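PDB 4GF3: putative yopH targeting protein from Yersinia pestis, which probably acts as a type III secretion chaperone of the CesT family that binds the effector YopH and keeps it ready for export. Local coordinates for residues Ser6-Phe11 with Ile20-Leu25; Val30-Asp33 with Val37-Leu40; Gly55-Gln60 with Cys81-Asp86; Ser93-Asn98 with Ala106-Ser111. All coordinates share one frame; numbering follows the deposited sequence.

Contact 1: Ser6-Phe11 with Ile20-Leu25; sequences SLLEEF and IETNEL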
loop_
_atom_site.group_PDB
_atom_site.type_symbol
_atom_site.label_atom_id
_atom_site.label_comp_id
_atom_site.label_asym_id
_atom_site.label_seq_id
_atom_site.Cartn_x
_atom_site.Cartn_y
_atom_site.Cartn_z
ATOM N N SER A 6 4.366 10.693 -12.087
ATOM C CA SER A 6 5.773 10.391 -12.315
ATOM C C SER A 6 6.255 9.502 -11.182
ATOM O O SER A 6 7.089 8.641 -11.395
ATOM C CB SER A 6 6.606 11.670 -12.460
ATOM O OG SER A 6 6.734 12.296 -11.201
ATOM N N LEU A 7 5.685 9.679 -9.994
ATOM C CA LEU A 7 6.040 8.839 -8.860
ATOM C C LEU A 7 5.622 7.398 -9.163
ATOM O O LEU A 7 6.382 6.469 -8.910
ATOM C CB LEU A 7 5.380 9.301 -7.547
ATOM C CG LEU A 7 5.596 8.367 -6.366
ATOM C CD1 LEU A 7 7.056 8.067 -6.096
ATOM C CD2 LEU A 7 4.903 8.937 -5.126
ATOM N N LEU A 8 4.402 7.196 -9.665
ATOM C CA LEU A 8 4.016 5.873 -10.044
ATOM C C LEU A 8 4.874 5.254 -11.104
ATOM O O LEU A 8 5.078 4.023 -11.059
ATOM C CB LEU A 8 2.570 5.784 -10.541
ATOM C CG LEU A 8 1.465 6.077 -9.530
ATOM C CD1 LEU A 8 0.071 5.684 -10.016
ATOM C CD2 LEU A 8 1.751 5.416 -8.242
ATOM N N GLU A 9 5.317 6.035 -12.106
ATOM C CA GLU A 9 6.262 5.547 -13.099
ATOM C C GLU A 9 7.534 5.050 -12.467
ATOM O O GLU A 9 8.086 4.021 -12.891
ATOM C CB GLU A 9 6.663 6.651 -14.102
ATOM C CG GLU A 9 5.605 6.946 -15.118
ATOM C CD GLU A 9 5.953 8.157 -15.974
ATOM O OE1 GLU A 9 7.100 8.677 -15.898
ATOM O OE2 GLU A 9 5.071 8.575 -16.747
ATOM N N GLU A 10 8.053 5.855 -11.538
ATOM C CA GLU A 10 9.269 5.495 -10.785
ATOM C C GLU A 10 9.098 4.178 -10.059
ATOM O O GLU A 10 9.990 3.352 -10.053
ATOM C CB GLU A 10 9.613 6.538 -9.711
ATOM C CG GLU A 10 10.887 7.269 -9.861
ATOM C CD GLU A 10 11.106 8.280 -8.721
ATOM O OE1 GLU A 10 11.541 7.883 -7.564
ATOM O OE2 GLU A 10 10.718 9.438 -8.989
ATOM N N PHE A 11 7.956 4.013 -9.416
ATOM C CA PHE A 11 7.644 2.864 -8.610
ATOM C C PHE A 11 7.524 1.624 -9.469
ATOM O O PHE A 11 7.984 0.563 -9.047
ATOM C CB PHE A 11 6.347 3.188 -7.866
ATOM C CG PHE A 11 5.793 2.113 -6.975
ATOM C CD1 PHE A 11 6.580 1.319 -6.210
ATOM C CD2 PHE A 11 4.408 1.970 -6.871
ATOM C CE1 PHE A 11 6.040 0.399 -5.352
ATOM C CE2 PHE A 11 3.862 1.033 -6.000
ATOM C CZ PHE A 11 4.673 0.251 -5.247
ATOM N N ILE A 20 2.023 1.149 -13.792
ATOM C CA ILE A 20 0.964 0.888 -12.784
ATOM C C ILE A 20 -0.178 1.722 -13.245
ATOM O O ILE A 20 -0.168 2.941 -13.071
ATOM C CB ILE A 20 1.391 1.281 -11.374
ATOM C CG1 ILE A 20 2.473 0.280 -10.977
ATOM C CG2 ILE A 20 0.190 1.176 -10.401
ATOM C CD1 ILE A 20 2.916 0.443 -9.582
ATOM N N GLU A 21 -1.121 1.098 -13.917
ATOM C CA GLU A 21 -2.249 1.849 -14.446
ATOM C C GLU A 21 -3.077 2.457 -13.326
ATOM O O GLU A 21 -3.229 1.852 -12.280
ATOM C CB GLU A 21 -3.149 0.949 -15.270
ATOM C CG GLU A 21 -2.478 0.491 -16.552
ATOM C CD GLU A 21 -3.479 0.017 -17.592
ATOM O OE1 GLU A 21 -3.977 -1.128 -17.444
ATOM O OE2 GLU A 21 -3.756 0.785 -18.550
ATOM N N THR A 22 -3.641 3.632 -13.552
ATOM C CA THR A 22 -4.584 4.220 -12.545
ATOM C C THR A 22 -5.934 4.627 -13.190
ATOM O O THR A 22 -5.987 4.946 -14.361
ATOM C CB THR A 22 -3.995 5.385 -11.758
ATOM O OG1 THR A 22 -3.891 6.556 -12.584
ATOM C CG2 THR A 22 -2.673 5.021 -11.223
ATOM N N ASN A 23 -7.016 4.540 -12.427
ATOM C CA ASN A 23 -8.304 4.975 -12.928
ATOM C C ASN A 23 -8.380 6.522 -12.928
ATOM O O ASN A 23 -7.349 7.191 -12.780
ATOM C CB ASN A 23 -9.435 4.336 -12.126
ATOM C CG ASN A 23 -9.598 4.941 -10.738
ATOM O OD1 ASN A 23 -8.832 5.816 -10.283
ATOM N ND2 ASN A 23 -10.650 4.514 -10.066
ATOM N N GLU A 24 -9.596 7.055 -13.083
ATOM C CA GLU A 24 -9.877 8.493 -13.188
ATOM C C GLU A 24 -9.369 9.337 -12.015
ATOM O O GLU A 24 -9.059 10.518 -12.186
ATOM C CB GLU A 24 -11.401 8.731 -13.274
ATOM C CG GLU A 24 -12.007 8.274 -14.573
ATOM C CD GLU A 24 -12.385 6.807 -14.579
ATOM O OE1 GLU A 24 -12.256 6.210 -13.495
ATOM O OE2 GLU A 24 -12.839 6.282 -15.647
ATOM N N LEU A 25 -9.368 8.750 -10.827
ATOM C CA LEU A 25 -9.042 9.451 -9.627
ATOM C C LEU A 25 -7.675 9.066 -9.173
ATOM O O LEU A 25 -7.271 9.346 -8.048
ATOM C CB LEU A 25 -10.069 9.129 -8.578
ATOM C CG LEU A 25 -11.543 9.500 -8.834
ATOM C CD1 LEU A 25 -12.305 9.227 -7.546
ATOM C CD2 LEU A 25 -11.771 10.918 -9.272
#
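Helix 4-15 and the loop that leads from it toward strand 28-32 fold back on each other, with Leu-8 and Phe-11, about one helical turn apart, facing Ile-20 and Thr-22. This is the N-terminal helix-and-loop element of a CesT-family chaperone, held together here by apolar packing. Phe-11 and Ile-20 carry the contact. The phenylalanine CG stands anti to the backbone N (chi1 178°), which swings the ring off the helix toward the loop. Ile-20 answers with its longer branch: CG1 lies beside its own backbone N and the chain then runs out extended (chi2 -175°), so that the methyl CD1 is what reaches the ring. That methyl comes at the ring obliquely, with Ile-20 CD1 3.5 Å from Phe-11 CD2 and 3.8 Å from Phe-11 CE2. One turn earlier, Leu-8 points CD1 at the loop, 4.1 Å from Ile-20 O. Its tip also meets the methyl CG2 of Thr-22, although the modelled separation of those two carbons is too short to be trusted. Beyond Thr-22 the loop steadies itself with an Asx turn, in which Asn-23 OD1 accepts from Leu-25 N at 3.0 Å; the donor sits well above the carbonyl plane, and the same oxygen also takes a bond from His-27 N. Inward from the helix, Phe-11 packs on Leu-105, Ala-106 and Leu-109 of helix 102-118, while Leu-40 of strand 36-42 touches both Phe-11 and Ile-20, so the contact lies where two helices and the sheet converge.

Contact 2: Val30-Asp33 with Val37-Leu40; sequences VTID and VVHL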
loop_
_atom_site.group_PDB
_atom_site.type_symbol
_atom_site.label_atom_id
_atom_site.label_comp_id
_atom_site.label_asym_id
_atom_site.label_seq_id
_atom_site.Cartn_x
_atom_site.Cartn_y
_atom_site.Cartn_z
ATOM N N VAL A 30 -1.446 -3.152 -7.247
ATOM C CA VAL A 30 -0.558 -4.192 -7.535
ATOM C C VAL A 30 -1.116 -5.431 -6.826
ATOM O O VAL A 30 -1.401 -5.368 -5.612
ATOM C CB VAL A 30 0.852 -3.804 -7.023
ATOM C CG1 VAL A 30 1.815 -4.962 -7.200
ATOM C CG2 VAL A 30 1.369 -2.642 -7.869
ATOM N N THR A 31 -1.166 -6.564 -7.554
ATOM C CA THR A 31 -1.493 -7.855 -7.006
ATOM C C THR A 31 -0.216 -8.624 -6.673
ATOM O O THR A 31 0.697 -8.753 -7.522
ATOM C CB THR A 31 -2.410 -8.649 -7.966
ATOM O OG1 THR A 31 -3.683 -7.965 -8.043
ATOM C CG2 THR A 31 -2.645 -10.062 -7.476
ATOM N N ILE A 32 -0.196 -9.138 -5.448
ATOM C CA ILE A 32 0.947 -9.802 -4.875
ATOM C C ILE A 32 0.654 -11.272 -4.559
ATOM O O ILE A 32 -0.240 -11.602 -3.760
ATOM C CB ILE A 32 1.460 -9.082 -3.628
ATOM C CG1 ILE A 32 1.911 -7.661 -3.986
ATOM C CG2 ILE A 32 2.596 -9.902 -3.014
ATOM C CD1 ILE A 32 1.217 -6.617 -3.203
ATOM N N ASP A 33 1.448 -12.129 -5.168
ATOM C CA ASP A 33 1.315 -13.589 -5.049
ATOM C C ASP A 33 -0.136 -14.037 -5.343
ATOM O O ASP A 33 -0.708 -14.945 -4.666
ATOM C CB ASP A 33 1.802 -14.067 -3.676
ATOM C CG ASP A 33 3.337 -13.921 -3.509
ATOM O OD1 ASP A 33 4.043 -13.932 -4.535
ATOM O OD2 ASP A 33 3.795 -13.799 -2.337
ATOM N N VAL A 37 -3.547 -7.505 -2.482
ATOM C CA VAL A 37 -3.603 -6.314 -3.327
ATOM C C VAL A 37 -3.235 -5.088 -2.527
ATOM O O VAL A 37 -3.856 -4.771 -1.512
ATOM C CB VAL A 37 -5.028 -6.156 -3.978
ATOM C CG1 VAL A 37 -5.058 -4.913 -4.820
ATOM C CG2 VAL A 37 -5.374 -7.349 -4.819
ATOM N N VAL A 38 -2.206 -4.363 -2.991
ATOM C CA VAL A 38 -1.833 -3.132 -2.424
ATOM C C VAL A 38 -2.381 -2.084 -3.364
ATOM O O VAL A 38 -2.093 -2.044 -4.549
ATOM C CB VAL A 38 -0.299 -2.971 -2.281
ATOM C CG1 VAL A 38 0.062 -1.557 -1.943
ATOM C CG2 VAL A 38 0.259 -3.843 -1.139
ATOM N N HIS A 39 -3.166 -1.204 -2.786
ATOM C CA HIS A 39 -3.804 -0.087 -3.498
ATOM C C HIS A 39 -3.033 1.198 -3.281
ATOM O O HIS A 39 -2.482 1.462 -2.199
ATOM C CB HIS A 39 -5.214 0.109 -2.950
ATOM C CG HIS A 39 -6.098 -1.063 -3.166
ATOM N ND1 HIS A 39 -6.723 -1.306 -4.368
ATOM C CD2 HIS A 39 -6.433 -2.095 -2.347
ATOM C CE1 HIS A 39 -7.425 -2.414 -4.267
ATOM N NE2 HIS A 39 -7.239 -2.914 -3.059
ATOM N N LEU A 40 -2.979 2.002 -4.329
ATOM C CA LEU A 40 -2.313 3.303 -4.341
ATOM C C LEU A 40 -3.306 4.382 -4.783
ATOM O O LEU A 40 -3.974 4.207 -5.748
ATOM C CB LEU A 40 -1.186 3.335 -5.338
ATOM C CG LEU A 40 -0.246 2.197 -5.129
ATOM C CD1 LEU A 40 0.289 1.706 -6.478
ATOM C CD2 LEU A 40 0.733 2.700 -4.115
#
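Val-30 O is gripped twice by the neighbouring strand: Val-38 N donates a hydrogen bond to it at 2.9 Å, and Val-37 CA brings a CA-H to the same oxygen at 3.3 Å. The return bond, Val-30 N to Val-38 O, spans 3.0 Å and is nearly straight, with 165° at the hydrogen. Together the two bonds make Val-30 and Val-38 a hydrogen-bonded antiparallel pair of the hairpin formed by strands 28-32 and 36-42; Thr-31 and Val-37 follow as the non-hydrogen-bonded pair. On the face that carries Val-30 and Val-38, Ile-32 reaches diagonally across to Val-38 of the other strand. Its CG1 lies beside the backbone N (chi1 -61°), and the terminal CD1 ends 3.6 Å from Val-38 CG2, crossing it at a slant. Leu-109 and Leu-112 of helix 102-118 cover this side. On the other face Thr-31 OG1 lies 3.7 Å from Val-37 CG2, and the second valine methyl, CG1, sits over one face of the His-39 ring, offset toward its rim. The hydroxyl of Thr-31 bonds to the backbone of another protein's chain, whose strand pairs with Thr-31 and Ile-32 and continues the sheet. Both edges of strand 28-32 are therefore engaged, one in the hairpin, the other by the partner chain; an apolar face meets helix 102-118, while on the mixed face Val-37 and His-39 pack on apolar side chains of that partner.

Contact 3: Gly55-Gln60 with Cys81-Asp86; sequences GILTGQ and CALDKD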
loop_
_atom_site.group_PDB
_atom_site.type_symbol
_atom_site.label_atom_id
_atom_site.label_comp_id
_atom_site.label_asym_id
_atom_site.label_seq_id
_atom_site.Cartn_x
_atom_site.Cartn_y
_atom_site.Cartn_z
ATOM N N GLY A 55 -5.985 -10.084 6.853
ATOM C CA GLY A 55 -6.878 -11.114 7.432
ATOM C C GLY A 55 -7.649 -10.641 8.642
ATOM O O GLY A 55 -7.456 -9.511 9.139
ATOM N N ILE A 56 -8.569 -11.471 9.084
ATOM C CA ILE A 56 -9.393 -11.175 10.250
ATOM C C ILE A 56 -8.533 -11.094 11.525
ATOM O O ILE A 56 -7.531 -11.801 11.652
ATOM C CB ILE A 56 -10.546 -12.188 10.404
ATOM C CG1 ILE A 56 -11.560 -11.629 11.402
ATOM C CG2 ILE A 56 -10.035 -13.568 10.825
ATOM C CD1 ILE A 56 -12.898 -12.305 11.416
ATOM N N LEU A 57 -8.907 -10.238 12.484
ATOM C CA LEU A 57 -8.140 -10.202 13.716
ATOM C C LEU A 57 -8.144 -11.523 14.425
ATOM O O LEU A 57 -9.165 -12.187 14.508
ATOM C CB LEU A 57 -8.590 -9.085 14.661
ATOM C CG LEU A 57 -9.817 -9.248 15.506
ATOM C CD1 LEU A 57 -9.507 -9.892 16.860
ATOM C CD2 LEU A 57 -10.468 -7.893 15.701
ATOM N N THR A 58 -7.010 -11.894 14.994
ATOM C CA THR A 58 -6.861 -13.208 15.637
ATOM C C THR A 58 -7.335 -13.190 17.091
ATOM O O THR A 58 -7.795 -14.183 17.604
ATOM C CB THR A 58 -5.388 -13.647 15.654
ATOM O OG1 THR A 58 -4.646 -12.767 16.525
ATOM C CG2 THR A 58 -4.800 -13.617 14.263
ATOM N N GLY A 59 -7.194 -12.053 17.770
ATOM C CA GLY A 59 -7.585 -11.994 19.168
ATOM C C GLY A 59 -7.266 -10.659 19.796
ATOM O O GLY A 59 -6.638 -9.825 19.166
ATOM N N GLN A 60 -7.698 -10.496 21.054
ATOM C CA GLN A 60 -7.506 -9.247 21.833
ATOM C C GLN A 60 -6.025 -8.844 21.961
ATOM O O GLN A 60 -5.681 -7.646 21.917
ATOM C CB GLN A 60 -8.112 -9.423 23.239
ATOM C CG GLN A 60 -8.333 -8.108 23.955
ATOM C CD GLN A 60 -8.658 -8.248 25.433
ATOM O OE1 GLN A 60 -8.273 -9.208 26.074
ATOM N NE2 GLN A 60 -9.346 -7.241 25.981
ATOM N N CYS A 81 -2.301 0.585 11.162
ATOM C CA CYS A 81 -3.294 -0.524 11.095
ATOM C C CYS A 81 -4.605 -0.049 11.620
ATOM O O CYS A 81 -4.664 0.474 12.714
ATOM C CB CYS A 81 -2.844 -1.747 11.872
ATOM S SG CYS A 81 -1.120 -2.300 11.611
ATOM N N ALA A 82 -5.642 -0.195 10.812
ATOM C CA ALA A 82 -7.026 0.043 11.182
ATOM C C ALA A 82 -7.779 -1.296 11.183
ATOM O O ALA A 82 -7.323 -2.288 10.620
ATOM C CB ALA A 82 -7.710 0.966 10.182
ATOM N N LEU A 83 -8.977 -1.291 11.731
ATOM C CA LEU A 83 -9.885 -2.406 11.502
ATOM C C LEU A 83 -11.066 -1.960 10.705
ATOM O O LEU A 83 -11.709 -0.922 10.992
ATOM C CB LEU A 83 -10.408 -3.005 12.814
ATOM C CG LEU A 83 -9.378 -3.682 13.696
ATOM C CD1 LEU A 83 -10.024 -3.920 15.040
ATOM C CD2 LEU A 83 -8.911 -5.000 13.116
ATOM N N ASP A 84 -11.419 -2.796 9.766
ATOM C CA ASP A 84 -12.662 -2.623 9.077
ATOM C C ASP A 84 -13.850 -3.200 9.802
ATOM O O ASP A 84 -13.767 -3.739 10.926
ATOM C CB ASP A 84 -12.528 -3.064 7.631
ATOM C CG ASP A 84 -12.700 -4.561 7.435
ATOM O OD1 ASP A 84 -13.074 -5.327 8.351
ATOM O OD2 ASP A 84 -12.351 -4.955 6.339
ATOM N N LYS A 85 -15.019 -3.043 9.204
ATOM C CA LYS A 85 -16.259 -3.318 9.934
ATOM C C LYS A 85 -16.445 -4.800 10.240
ATOM O O LYS A 85 -17.343 -5.197 11.028
ATOM C CB LYS A 85 -17.458 -2.833 9.133
ATOM C CG LYS A 85 -17.639 -3.557 7.827
ATOM C CD LYS A 85 -19.028 -3.288 7.260
ATOM C CE LYS A 85 -18.959 -3.295 5.738
ATOM N NZ LYS A 85 -20.075 -2.487 5.172
ATOM N N ASP A 86 -15.608 -5.606 9.583
ATOM C CA ASP A 86 -15.642 -7.027 9.757
ATOM C C ASP A 86 -14.429 -7.595 10.510
ATOM O O ASP A 86 -14.185 -8.788 10.510
ATOM C CB ASP A 86 -15.860 -7.624 8.392
ATOM C CG ASP A 86 -17.275 -7.272 7.860
ATOM O OD1 ASP A 86 -18.236 -7.316 8.689
ATOM O OD2 ASP A 86 -17.404 -6.928 6.652
#
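Leu-57 carries its CG between the backbone N and the carbonyl carbon (chi1 79°), whereas Leu-83 holds CG beside its own N and anti to the carbonyl (chi1 -66°); these settings turn the two isobutyl groups toward each other. They meet at one end of the five-stranded antiparallel sheet of this CesT-type fold, where strand 47-56 runs out into a loop and the outermost strand 80-83 begins its turn back. Strand 88-96 lies between those two; Leu-83 packs on its Trp-89, while Leu-57 touches Asp-87 at the turn. The side chains cross at about a right angle, and from 55-60 a single methyl makes the contact: Leu-57 CD2 is 4.1 Å from Leu-83 CD1 and 4.2 Å from Leu-83 CD2. Leu-63 of helix 60-68 packs on both leucines. The turn itself is braced by Asp-84, whose carboxylate also forms a salt bridge with Arg-53. Asp-84 OD1 accepts from Asp-86 N at 2.8 Å, an Asx turn, the N-H arriving from above the carboxylate plane. At the end of this turn, on the surface, the tip of Ile-56 lies against the backbone, CD1 standing 3.9 Å from Asp-86 O.

Contact 4: Ser93-Asn98 with Ala106-Ser111; sequences SQLNIN and ASVLTS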
loop_
_atom_site.group_PDB
_atom_site.type_symbol
_atom_site.label_atom_id
_atom_site.label_comp_id
_atom_site.label_asym_id
_atom_site.label_seq_id
_atom_site.Cartn_x
_atom_site.Cartn_y
_atom_site.Cartn_z
ATOM N N SER A 93 -0.144 3.115 4.724
ATOM C CA SER A 93 0.906 4.134 4.937
ATOM C C SER A 93 0.526 5.377 4.139
ATOM O O SER A 93 -0.043 5.297 3.017
ATOM C CB SER A 93 2.322 3.667 4.521
ATOM O OG SER A 93 3.295 4.613 4.951
ATOM N N GLN A 94 0.830 6.531 4.726
ATOM C CA GLN A 94 0.500 7.829 4.156
ATOM C C GLN A 94 1.785 8.623 3.950
ATOM O O GLN A 94 2.552 8.750 4.864
ATOM C CB GLN A 94 -0.505 8.575 5.073
ATOM C CG GLN A 94 -0.986 9.912 4.496
ATOM C CD GLN A 94 -2.246 10.443 5.230
ATOM O OE1 GLN A 94 -3.094 9.673 5.746
ATOM N NE2 GLN A 94 -2.386 11.743 5.225
ATOM N N LEU A 95 1.999 9.101 2.743
ATOM C CA LEU A 95 3.260 9.648 2.287
ATOM C C LEU A 95 3.069 10.946 1.472
ATOM O O LEU A 95 2.135 11.119 0.709
ATOM C CB LEU A 95 3.971 8.638 1.374
ATOM C CG LEU A 95 4.239 7.247 1.984
ATOM C CD1 LEU A 95 3.380 6.187 1.309
ATOM C CD2 LEU A 95 5.729 6.925 1.943
ATOM N N ASN A 96 4.073 11.787 1.552
ATOM C CA ASN A 96 4.178 12.933 0.775
ATOM C C ASN A 96 4.695 12.587 -0.604
ATOM O O ASN A 96 5.774 12.000 -0.756
ATOM C CB ASN A 96 5.125 13.920 1.475
ATOM C CG ASN A 96 5.274 15.182 0.744
ATOM O OD1 ASN A 96 6.063 15.284 -0.197
ATOM N ND2 ASN A 96 4.558 16.251 1.240
ATOM N N ILE A 97 3.953 13.033 -1.619
ATOM C CA ILE A 97 4.259 12.706 -3.030
ATOM C C ILE A 97 5.643 13.198 -3.405
ATOM O O ILE A 97 6.428 12.494 -4.052
ATOM C CB ILE A 97 3.203 13.311 -3.976
ATOM C CG1 ILE A 97 1.860 12.571 -3.809
ATOM C CG2 ILE A 97 3.639 13.244 -5.461
ATOM C CD1 ILE A 97 0.678 13.340 -4.315
ATOM N N ASN A 98 5.939 14.434 -3.064
ATOM C CA ASN A 98 7.239 14.957 -3.409
ATOM C C ASN A 98 8.413 14.389 -2.557
ATOM O O ASN A 98 9.545 14.377 -3.019
ATOM C CB ASN A 98 7.238 16.484 -3.362
ATOM C CG ASN A 98 8.529 17.085 -3.934
ATOM O OD1 ASN A 98 9.505 17.349 -3.194
ATOM N ND2 ASN A 98 8.560 17.274 -5.250
ATOM N N ALA A 106 8.316 1.003 -2.809
ATOM C CA ALA A 106 8.551 -0.434 -2.886
ATOM C C ALA A 106 8.804 -0.982 -1.469
ATOM O O ALA A 106 8.316 -2.073 -1.146
ATOM C CB ALA A 106 9.698 -0.738 -3.841
ATOM N N SER A 107 9.529 -0.252 -0.606
ATOM C CA SER A 107 9.683 -0.694 0.809
ATOM C C SER A 107 8.366 -0.741 1.549
ATOM O O SER A 107 8.130 -1.647 2.355
ATOM C CB SER A 107 10.625 0.210 1.633
ATOM O OG SER A 107 11.914 0.124 1.140
ATOM N N VAL A 108 7.535 0.266 1.337
ATOM C CA VAL A 108 6.161 0.280 1.877
ATOM C C VAL A 108 5.386 -0.942 1.425
ATOM O O VAL A 108 4.769 -1.655 2.207
ATOM C CB VAL A 108 5.415 1.586 1.479
ATOM C CG1 VAL A 108 3.943 1.521 1.820
ATOM C CG2 VAL A 108 6.025 2.745 2.237
ATOM N N LEU A 109 5.486 -1.224 0.141
ATOM C CA LEU A 109 4.755 -2.363 -0.390
ATOM C C LEU A 109 5.187 -3.679 0.302
ATOM O O LEU A 109 4.374 -4.527 0.743
ATOM C CB LEU A 109 4.934 -2.411 -1.899
ATOM C CG LEU A 109 4.161 -3.570 -2.571
ATOM C CD1 LEU A 109 3.673 -3.182 -3.956
ATOM C CD2 LEU A 109 5.004 -4.817 -2.647
ATOM N N THR A 110 6.484 -3.860 0.380
ATOM C CA THR A 110 7.021 -5.099 0.996
ATOM C C THR A 110 6.726 -5.136 2.507
ATOM O O THR A 110 6.511 -6.190 3.070
ATOM C CB THR A 110 8.521 -5.317 0.686
ATOM O OG1 THR A 110 9.285 -4.163 1.040
ATOM C CG2 THR A 110 8.709 -5.550 -0.741
ATOM N N SER A 111 6.691 -3.994 3.154
ATOM C CA SER A 111 6.361 -3.929 4.604
ATOM C C SER A 111 4.883 -4.212 4.866
ATOM O O SER A 111 4.520 -4.881 5.849
ATOM C CB SER A 111 6.735 -2.570 5.170
ATOM O OG SER A 111 8.149 -2.448 5.184
#
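Val-108 points from helix 102-118 straight at strand 88-96, where Ser-93 and Leu-95 receive it. Its CB aims at the strand, and the two methyls divide the work. CG1, anti to the backbone N (chi1 170°), runs toward Ser-93 and stops 3.8 Å from Ser-93 CB. CG2, which lies beside the N and anti to the carbonyl carbon, turns instead to Leu-95 and comes within 4.2 Å of Leu-95 CD2. One valine thus spreads over two residues that are two apart in the strand and so belong to the same side of the sheet; Ala-50 of the next strand, 47-56, touches it as well. Ser-93 offers the valine its carbon and keeps its oxygen for another use: OG, anti to the backbone N, hydrogen-bonds to Val-78 O, which satisfies the hydroxyl in a buried place. Leu-95 reaches on to Leu-105 and Gln-104, so the helix is met over more than one turn. On the helix itself, Ser-107 O takes two bonds from a single residue: the regular helical one from Ser-111 N at 2.9 Å, and a second from Ser-111 OG, also at 2.9 Å. The two donors come from opposite faces of the carbonyl plane, the hydroxyl tilted 34° from it. This is helix-on-sheet packing, helix 102-118 lying on one face of the antiparallel sheet, as in the alpha/beta fold of the CesT-family secretion chaperones.

Overall arrangement
Along the chain the four contacts come one after another, each closing before the next opens. Contacts 1, 2 and 4 form one cluster, their centres about 13 Å apart in every pairing, and meet through Phe-11, Leu-40 and Leu-109: helix 4-15, the hairpin 28-32/36-42 and helix 102-118 share one hydrophobic core. Contact 3 stands apart, its centre about 29 Å from that of contact 1, on the far side of the chain's centre. Contacts 2, 3 and 4 reach the same five-stranded sheet, with contact 3 about 19 Å from contact 2 and 22 Å from contact 4 between centres. Contact 2 holds the outermost strand where another protein's strand joins, consistent with a chaperone's binding role.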